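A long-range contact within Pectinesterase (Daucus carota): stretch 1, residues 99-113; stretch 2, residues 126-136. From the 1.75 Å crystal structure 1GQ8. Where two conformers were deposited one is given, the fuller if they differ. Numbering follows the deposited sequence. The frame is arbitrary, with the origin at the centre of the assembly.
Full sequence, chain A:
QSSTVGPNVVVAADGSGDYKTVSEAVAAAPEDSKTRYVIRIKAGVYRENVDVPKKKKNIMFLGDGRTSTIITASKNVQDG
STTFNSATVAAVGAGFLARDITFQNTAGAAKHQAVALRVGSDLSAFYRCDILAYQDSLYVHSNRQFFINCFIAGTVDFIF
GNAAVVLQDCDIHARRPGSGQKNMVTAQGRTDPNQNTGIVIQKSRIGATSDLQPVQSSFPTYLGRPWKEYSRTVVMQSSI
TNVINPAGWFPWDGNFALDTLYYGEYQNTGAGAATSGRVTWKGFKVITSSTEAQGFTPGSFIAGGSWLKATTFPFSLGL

Stretch 1, residues 99-113: RDITFQNTAGAAKHQ
Stretch 2, residues 126-136: FYRCDILAYQD

The axes of strands 101-105 and 129-132 run parallel, 11° apart, with a closest approach of 4.8 Å; register advances residue for residue from Arg-99 beside Tyr-127 to Gln-104 beside Leu-132.

Phe-126 opens stretch 2 in extended conformation. Tyr-127 (chi1 t) lies beside Arg-99, whose NH2 is 3.9 Å from Tyr-127 CE2, the carbon lying over one guanidinium face. Tyr-127 O accepts Asp-100 N at 3.3 Å. Arg-128 then turns the corner at phi/psi 55/50, matched by Asp-100 at 55/53, so both chains bend together and the register carries through the corner. There Asp-100 OD1 sits 3.6 Å from Arg-128 NE, a salt bridge by charge alone, since the oxygen lies well out of the guanidinium plane; Asp-100 OD2 instead takes Arg-99 NE at 2.9 Å.

Beyond the corner, both chains are extended. Cys-129 (m) places SG 4.0 Å from Ile-101 CG2, on the face shared with Phe-103 and Ile-131. Asp-130 bonds both ways, its N to Ile-101 O at 3.1 Å and its O from Phe-103 N at 3.0 Å, as parallel pairing requires. On the other face, a water donates to Thr-102 OG1 (2.8 Å) and weakly to Asp-130 OD2 (3.3 Å). Ile-131 (m, p) brings CG1 within 4.3 Å of Phe-103 CD2, at the ring edge. Leu-132 repeats the ladder: its N to Phe-103 O and its O from Asn-105 N, each 3.1 Å.

Past Ala-133 (-172/-161) the strand ladder gives way to loop in stretch 2, packed against Gly-108 and a short 3-10 turn, Ala-109 to Lys-111. Ala-109 N lies over one face of the Tyr-134 ring (m, chi2 79°), 3.9 Å from Tyr-134 CG. On the same side of the ring, Gly-108 CA lies 4.1 Å from Tyr-134 CD1; its backbone adopts 105/164, where a CB would jam against the preceding carbonyl. Gln-135 (t, t) extends OE1 to 3.4 Å from His-112 CA; a water links that OE1 (2.8 Å) to Ala-109 O (2.9 Å). Asp-136, at 66/40 with chi1 m, ends with OD2 3.3 Å from Gln-113 CG.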

# COMPACT_ATOMS: atom_id res chain seq x y z
N ARG A 99 8.98 4.40 9.36
CA ARG A 99 8.33 3.71 10.47
C ARG A 99 7.70 4.65 11.51
O ARG A 99 8.14 5.79 11.68
CB ARG A 99 9.31 2.75 11.19
CG ARG A 99 10.42 3.40 12.01
CD ARG A 99 11.15 2.34 12.87
NE ARG A 99 10.37 1.92 14.04
CZ ARG A 99 10.68 0.90 14.84
NH1 ARG A 99 11.76 0.16 14.61
NH2 ARG A 99 9.90 0.61 15.88
N ASP A 100 6.65 4.17 12.17
CA ASP A 100 5.92 4.91 13.21
C ASP A 100 5.39 6.29 12.77
O ASP A 100 5.63 7.30 13.45
CB ASP A 100 6.81 5.08 14.46
CG ASP A 100 7.20 3.74 15.09
OD1 ASP A 100 6.31 2.90 15.32
OD2 ASP A 100 8.40 3.54 15.38
N ILE A 101 4.64 6.33 11.68
CA ILE A 101 4.11 7.61 11.17
C ILE A 101 2.86 7.41 10.28
O ILE A 101 2.62 6.31 9.79
CB ILE A 101 5.22 8.35 10.38
CG1 ILE A 101 4.77 9.76 9.97
CG2 ILE A 101 5.61 7.54 9.15
CD1 ILE A 101 5.93 10.65 9.49
N THR A 102 2.08 8.48 10.09
CA THR A 102 0.87 8.43 9.25
C THR A 102 0.95 9.32 7.99
O THR A 102 1.44 10.45 8.06
CB THR A 102 -0.40 8.90 10.05
OG1 THR A 102 -0.73 7.93 11.05
CG2 THR A 102 -1.59 9.08 9.11
N PHE A 103 0.48 8.79 6.86
CA PHE A 103 0.42 9.51 5.58
C PHE A 103 -1.08 9.55 5.24
O PHE A 103 -1.71 8.49 5.14
CB PHE A 103 1.16 8.74 4.48
CG PHE A 103 2.61 8.46 4.78
CD1 PHE A 103 3.53 9.50 4.93
CD2 PHE A 103 3.07 7.15 4.88
CE1 PHE A 103 4.88 9.23 5.18
CE2 PHE A 103 4.42 6.88 5.12
CZ PHE A 103 5.33 7.92 5.27
N GLN A 104 -1.65 10.74 5.04
CA GLN A 104 -3.09 10.86 4.76
C GLN A 104 -3.50 11.94 3.75
O GLN A 104 -2.74 12.88 3.50
CB GLN A 104 -3.82 11.07 6.09
CG GLN A 104 -3.55 12.31 6.75
CD GLN A 104 -5.96 11.56 7.37
OE1 GLN A 104 -5.37 12.08 8.33
NE2 GLN A 104 -7.19 11.07 7.48
N ASN A 105 -4.62 11.71 3.07
CA ASN A 105 -5.18 12.66 2.10
C ASN A 105 -6.64 12.85 2.54
O ASN A 105 -7.40 11.87 2.60
CB ASN A 105 -5.14 12.11 0.66
CG ASN A 105 -5.58 13.15 -0.38
OD1 ASN A 105 -6.62 13.80 -0.24
ND2 ASN A 105 -4.78 13.31 -1.44
N THR A 106 -7.03 14.09 2.85
CA THR A 106 -8.38 14.39 3.35
C THR A 106 -9.42 14.91 2.35
O THR A 106 -10.45 15.45 2.77
CB THR A 106 -8.30 15.39 4.53
OG1 THR A 106 -7.70 16.62 4.08
CG2 THR A 106 -7.46 14.83 5.67
N ALA A 107 -9.18 14.75 1.06
CA ALA A 107 -10.11 15.24 0.03
C ALA A 107 -11.55 14.72 0.18
O ALA A 107 -12.51 15.49 0.06
CB ALA A 107 -9.57 14.91 -1.36
N GLY A 108 -11.70 13.42 0.40
CA GLY A 108 -13.04 12.85 0.56
C GLY A 108 -13.53 12.06 -0.65
O GLY A 108 -12.98 12.17 -1.74
N ALA A 109 -14.58 11.27 -0.44
CA ALA A 109 -15.13 10.43 -1.51
C ALA A 109 -15.61 11.18 -2.75
O ALA A 109 -15.41 10.72 -3.88
CB ALA A 109 -16.27 9.58 -0.94
N ALA A 110 -16.23 12.34 -2.55
CA ALA A 110 -16.76 13.13 -3.67
C ALA A 110 -15.72 13.78 -4.58
O ALA A 110 -16.09 14.34 -5.62
CB ALA A 110 -17.71 14.19 -3.13
N LYS A 111 -14.44 13.72 -4.21
CA LYS A 111 -13.38 14.33 -5.01
C LYS A 111 -12.63 13.37 -5.94
O LYS A 111 -11.65 13.76 -6.58
CB LYS A 111 -12.37 15.04 -4.10
CG LYS A 111 -12.93 16.21 -3.30
CD LYS A 111 -13.29 17.39 -4.19
CE LYS A 111 -13.81 18.56 -3.36
NZ LYS A 111 -14.25 19.69 -4.22
N HIS A 112 -13.08 12.12 -6.01
CA HIS A 112 -12.45 11.12 -6.86
C HIS A 112 -11.00 10.81 -6.49
O HIS A 112 -10.65 10.86 -5.31
CB HIS A 112 -12.55 11.55 -8.33
CG HIS A 112 -13.95 11.76 -8.80
ND1 HIS A 112 -14.95 10.82 -8.61
CD2 HIS A 112 -14.53 12.81 -9.43
CE1 HIS A 112 -16.08 11.28 -9.11
NE2 HIS A 112 -15.86 12.49 -9.62
N GLN A 113 -10.15 10.50 -7.47
CA GLN A 113 -8.75 10.15 -7.19
C GLN A 113 -7.98 11.17 -6.34
O GLN A 113 -7.82 12.33 -6.72
CB GLN A 113 -7.98 9.90 -8.50
CG GLN A 113 -8.57 8.81 -9.38
CD GLN A 113 -9.44 9.35 -10.51
OE1 GLN A 113 -10.27 10.23 -10.30
NE2 GLN A 113 -9.25 8.82 -11.71
N PHE A 126 8.28 -0.35 4.70
CA PHE A 126 7.47 0.43 5.65
C PHE A 126 6.99 -0.44 6.83
O PHE A 126 6.40 -1.50 6.62
CB PHE A 126 6.25 1.00 4.90
CG PHE A 126 6.61 1.75 3.64
CD1 PHE A 126 7.00 1.06 2.50
CD2 PHE A 126 6.62 3.14 3.62
CE1 PHE A 126 7.40 1.75 1.35
CE2 PHE A 126 7.02 3.84 2.47
CZ PHE A 126 7.41 3.14 1.34
N TYR A 127 7.24 0.05 8.05
CA TYR A 127 6.90 -0.67 9.29
C TYR A 127 6.09 0.20 10.27
O TYR A 127 6.50 1.30 10.63
CB TYR A 127 8.20 -1.16 9.94
CG TYR A 127 8.06 -1.90 11.26
CD1 TYR A 127 7.18 -2.98 11.40
CD2 TYR A 127 8.86 -1.56 12.36
CE1 TYR A 127 7.11 -3.70 12.60
CE2 TYR A 127 8.79 -2.28 13.56
CZ TYR A 127 7.92 -3.35 13.67
OH TYR A 127 7.86 -4.06 14.85
N ARG A 128 4.95 -0.32 10.72
CA ARG A 128 4.07 0.40 11.65
C ARG A 128 3.67 1.79 11.18
O ARG A 128 3.78 2.78 11.91
CB ARG A 128 4.72 0.47 13.05
CG ARG A 128 4.84 -0.90 13.71
CD ARG A 128 5.55 -0.87 15.06
NE ARG A 128 4.75 -0.24 16.12
CZ ARG A 128 5.05 -0.31 17.41
NH1 ARG A 128 6.12 -0.98 17.81
NH2 ARG A 128 4.28 0.30 18.31
N CYS A 129 3.20 1.87 9.93
CA CYS A 129 2.73 3.12 9.33
C CYS A 129 1.23 2.99 9.03
O CYS A 129 0.74 1.88 8.80
CB CYS A 129 3.44 3.41 8.00
SG CYS A 129 5.23 3.71 8.06
N ASP A 130 0.53 4.12 9.02
CA ASP A 130 -0.90 4.15 8.69
C ASP A 130 -1.01 4.94 7.38
O ASP A 130 -0.40 6.00 7.25
CB ASP A 130 -1.71 4.89 9.77
CG ASP A 130 -1.92 4.06 11.04
OD1 ASP A 130 -1.38 2.94 11.15
OD2 ASP A 130 -2.65 4.55 11.94
N ILE A 131 -1.78 4.43 6.41
CA ILE A 131 -1.98 5.11 5.12
C ILE A 131 -3.50 5.24 4.98
O ILE A 131 -4.20 4.24 4.77
CB ILE A 131 -1.40 4.28 3.94
CG1 ILE A 131 0.13 4.19 4.05
CG2 ILE A 131 -1.74 4.95 2.61
CD1 ILE A 131 0.62 3.21 5.08
N LEU A 132 -4.02 6.47 5.07
CA LEU A 132 -5.46 6.73 5.04
C LEU A 132 -6.01 7.69 3.97
O LEU A 132 -5.51 8.80 3.81
CB LEU A 132 -5.88 7.26 6.42
CG LEU A 132 -5.19 6.62 7.63
CD1 LEU A 132 -5.41 7.48 8.88
CD2 LEU A 132 -5.73 5.21 7.85
N ALA A 133 -7.07 7.26 3.27
CA ALA A 133 -7.74 8.05 2.24
C ALA A 133 -9.02 7.35 1.76
O ALA A 133 -9.56 6.49 2.47
CB ALA A 133 -6.80 8.31 1.05
N TYR A 134 -9.52 7.73 0.58
CA TYR A 134 -10.72 7.11 0.00
C TYR A 134 -10.39 6.44 -1.35
O TYR A 134 -9.90 5.31 -1.36
CB TYR A 134 -11.86 8.14 -0.13
CG TYR A 134 -12.56 8.41 1.20
CD1 TYR A 134 -12.00 9.25 2.16
CD2 TYR A 134 -13.75 7.74 1.53
CE1 TYR A 134 -12.59 9.41 3.42
CE2 TYR A 134 -14.35 7.90 2.78
CZ TYR A 134 -13.77 8.73 3.72
OH TYR A 134 -14.35 8.85 4.97
N GLN A 135 -10.63 7.11 -2.48
CA GLN A 135 -10.29 6.49 -3.77
C GLN A 135 -8.79 6.62 -4.05
O GLN A 135 -8.23 7.72 -3.95
CB GLN A 135 -11.08 7.13 -4.93
CG GLN A 135 -10.88 6.41 -6.28
CD GLN A 135 -11.73 6.97 -7.43
OE1 GLN A 135 -12.69 7.71 -7.21
NE2 GLN A 135 -11.38 6.60 -8.66
N ASP A 136 -8.13 5.51 -4.40
CA ASP A 136 -6.69 5.50 -4.72
C ASP A 136 -5.73 5.84 -3.56
O ASP A 136 -4.72 6.51 -3.76
CB ASP A 136 -6.41 6.45 -5.89
CG ASP A 136 -6.89 5.90 -7.24
OD1 ASP A 136 -7.65 4.91 -7.27
OD2 ASP A 136 -6.50 6.47 -8.28
O HOH W 1 -3.28 7.77 12.24
O HOH W 2 -11.38 10.13 -2.97
O HOH W 3 -14.48 8.24 -5.13